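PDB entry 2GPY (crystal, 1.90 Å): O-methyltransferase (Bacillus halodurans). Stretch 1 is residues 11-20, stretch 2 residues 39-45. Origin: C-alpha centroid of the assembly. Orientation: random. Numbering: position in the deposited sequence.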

# COMPACT_ATOMS: atom_id res chain seq x y z
N TYR B 11 -2.85 14.46 15.48
CA TYR B 11 -2.16 13.26 15.95
C TYR B 11 -1.23 12.70 14.87
O TYR B 11 -0.09 12.32 15.16
CB TYR B 11 -3.17 12.18 16.40
CG TYR B 11 -2.53 10.83 16.67
CD1 TYR B 11 -2.36 9.89 15.64
CD2 TYR B 11 -2.08 10.50 17.95
CE1 TYR B 11 -1.76 8.66 15.88
CE2 TYR B 11 -1.47 9.26 18.20
CZ TYR B 11 -1.32 8.35 17.17
OH TYR B 11 -0.73 7.14 17.42
N LEU B 12 -1.74 12.63 13.64
CA LEU B 12 -0.97 12.18 12.48
C LEU B 12 0.23 13.09 12.21
O LEU B 12 1.28 12.61 11.78
CB LEU B 12 -1.86 12.06 11.23
CG LEU B 12 -3.03 11.07 11.31
CD1 LEU B 12 -4.12 11.39 10.28
CD2 LEU B 12 -2.56 9.62 11.19
N GLU B 13 0.07 14.39 12.46
CA GLU B 13 1.14 15.39 12.33
C GLU B 13 2.39 15.04 13.12
O GLU B 13 3.51 15.35 12.71
CB GLU B 13 0.66 16.77 12.81
CG GLU B 13 -0.28 17.51 11.89
CD GLU B 13 -0.88 18.76 12.56
OE1 GLU B 13 -0.38 19.16 13.64
OE2 GLU B 13 -1.84 19.32 11.99
N LYS B 14 2.19 14.41 14.28
CA LYS B 14 3.28 14.15 15.21
C LYS B 14 3.84 12.73 15.16
O LYS B 14 4.75 12.40 15.92
CB LYS B 14 2.83 14.47 16.65
CG LYS B 14 2.96 15.94 17.05
CD LYS B 14 4.37 16.27 17.56
CE LYS B 14 5.30 16.75 16.44
NZ LYS B 14 6.71 16.88 16.89
N GLN B 15 3.30 11.90 14.27
CA GLN B 15 3.65 10.48 14.22
C GLN B 15 5.05 10.22 13.63
O GLN B 15 5.18 9.75 12.49
CB GLN B 15 2.57 9.69 13.46
CG GLN B 15 2.57 8.19 13.77
CD GLN B 15 1.56 7.38 12.95
OE1 GLN B 15 1.25 6.24 13.29
NE2 GLN B 15 1.05 7.97 11.87
N ILE B 16 6.09 10.52 14.41
CA ILE B 16 7.49 10.45 13.94
C ILE B 16 8.44 9.96 15.03
O ILE B 16 8.57 10.61 16.07
CB ILE B 16 7.98 11.84 13.42
CG1 ILE B 16 7.83 12.94 14.49
CG2 ILE B 16 7.23 12.24 12.15
CD1 ILE B 16 8.41 14.32 14.09
N PRO B 17 9.10 8.80 14.82
CA PRO B 17 10.18 8.36 15.72
C PRO B 17 11.55 8.93 15.34
O PRO B 17 11.81 9.19 14.17
CB PRO B 17 10.20 6.84 15.52
CG PRO B 17 9.42 6.57 14.27
CD PRO B 17 8.85 7.84 13.74
N ALA B 18 12.43 9.10 16.34
CA ALA B 18 13.80 9.58 16.09
C ALA B 18 14.59 8.68 15.13
O ALA B 18 14.47 7.45 15.15
CB ALA B 18 14.56 9.75 17.41
N ARG B 19 15.38 9.32 14.27
CA ARG B 19 16.23 8.59 13.35
C ARG B 19 17.61 8.47 14.02
O ARG B 19 17.86 9.12 15.03
CB ARG B 19 16.31 9.32 12.00
CG ARG B 19 15.11 9.12 11.01
CD ARG B 19 13.87 9.92 11.41
NE ARG B 19 14.11 11.37 11.40
CZ ARG B 19 13.61 12.23 12.29
NH1 ARG B 19 12.83 11.81 13.28
NH2 ARG B 19 13.90 13.52 12.19
N ASP B 20 18.48 7.63 13.47
CA ASP B 20 19.90 7.62 13.85
C ASP B 20 20.44 9.05 13.73
O ASP B 20 20.07 9.78 12.79
CB ASP B 20 20.65 6.64 12.93
CG ASP B 20 22.18 6.84 12.92
OD1 ASP B 20 22.79 7.30 13.92
OD2 ASP B 20 22.79 6.52 11.88
N ASP B 39 9.91 14.87 2.43
CA ASP B 39 9.46 15.37 3.71
C ASP B 39 9.29 14.22 4.67
O ASP B 39 9.03 13.08 4.26
CB ASP B 39 8.14 16.14 3.56
CG ASP B 39 6.97 15.23 3.28
OD1 ASP B 39 6.81 14.78 2.12
OD2 ASP B 39 6.19 14.98 4.23
N LEU B 40 9.46 14.51 5.95
CA LEU B 40 9.55 13.46 6.95
C LEU B 40 8.28 12.59 7.08
O LEU B 40 8.38 11.37 7.18
CB LEU B 40 9.89 14.09 8.30
CG LEU B 40 10.46 13.22 9.41
CD1 LEU B 40 11.01 14.13 10.52
CD2 LEU B 40 9.43 12.31 9.97
N LEU B 41 7.11 13.23 7.15
CA LEU B 41 5.87 12.46 7.22
C LEU B 41 5.58 11.60 6.02
O LEU B 41 5.15 10.47 6.19
CB LEU B 41 4.66 13.31 7.60
CG LEU B 41 4.12 12.74 8.93
CD1 LEU B 41 4.56 13.53 10.11
CD2 LEU B 41 2.62 12.65 8.90
N GLY B 42 5.82 12.11 4.81
CA GLY B 42 5.73 11.29 3.59
C GLY B 42 6.70 10.12 3.61
O GLY B 42 6.38 9.01 3.16
N MSE B 43 7.91 10.38 4.11
CA MSE B 43 8.95 9.35 4.11
C MSE B 43 8.53 8.22 5.05
O MSE B 43 8.67 7.04 4.72
CB MSE B 43 10.32 9.94 4.53
CG MSE B 43 11.34 8.83 4.79
SE MSE B 43 11.79 7.95 3.10
CE MSE B 43 12.65 8.94 2.69
N GLU B 44 8.05 8.57 6.24
CA GLU B 44 7.67 7.53 7.21
C GLU B 44 6.54 6.67 6.65
O GLU B 44 6.53 5.44 6.80
CB GLU B 44 7.28 8.15 8.55
CG GLU B 44 8.47 8.81 9.26
CD GLU B 44 9.55 7.81 9.73
OE1 GLU B 44 9.23 6.63 9.97
OE2 GLU B 44 10.72 8.22 9.87
N SER B 45 5.57 7.33 6.03
CA SER B 45 4.46 6.61 5.38
C SER B 45 4.92 5.74 4.25
O SER B 45 4.50 4.58 4.15
CB SER B 45 3.37 7.58 4.92
OG SER B 45 2.67 8.02 6.05

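The two stretches meet through side-chain packing, with no hydrogen bond between them. Stretch 1 leaves a helix and runs on as loop. Stretch 2 starts a helix, and the side chains of Leu40, Leu41 and Glu44 supply its side of the contact. Together the stretches bury 361 Å².

Ile16 is the centre of the apolar part. Its CA lies 7.2 Å from the CA of Leu41, the closest CA pair across the stretches. Its chi1 is p and its chi2 is t. In this conformation CG2 faces the helix, 3.1 Å from Leu40 CD2 and 3.6 Å from Leu41 CD1. The first distance is short for two methyl carbons, so the packing here is tight.

Leu41 has the least regular side chain of the contact. Its chi1 of -119° and chi2 of 100° both lie between the usual wells. Its CA-to-CB bond points sideways, but the end of the side chain comes nearer to stretch 1. There the two methyls meet backbone oxygens: CD2 is 3.2 Å from Leu12 O, and CD1 is 3.3 Å from Glu13 O. These are close van der Waals contacts. Leu12 O also accepts a hydrogen bond from Gln15 N, at 3.3 Å, as the chain leaves the helix. Leu41 covers more of its surface against the other stretch than any other residue here.

Leu40 points toward stretch 1, with chi1 and chi2 both t. Its two methyls serve different neighbours. CD2 packs on Ile16, while CD1 lies over one face of the Arg19 guanidinium, 3.4 Å from Arg19 NH2.

Arg19 also points toward the other stretch. Its chi angles run m, p, p, so the chain folds back instead of extending. The fold brings NH1 to the backbone of its own stretch, where it donates to Pro17 O at 2.9 Å with an angle of 157°. NE and NH2 are hydrogen-bonded elsewhere in the structure.

Glu44 points toward stretch 1, with chi1 and chi2 both m. Its carboxylate lies near carbon atoms of the loop: OE1 is 4.0 Å from Pro17 CD, and OE2 is 3.9 Å from Arg19 CD. It forms no salt bridge with Arg19. OE2 is hydrogen-bonded elsewhere in the structure.

Asp39 does not touch stretch 1, but it caps the helix that carries these side chains. With chi1 at p, its OD2 accepts from Gly42 N at 3.0 Å. A CB on Gly42 would clash with Asp39 OD1, at 2.8 Å.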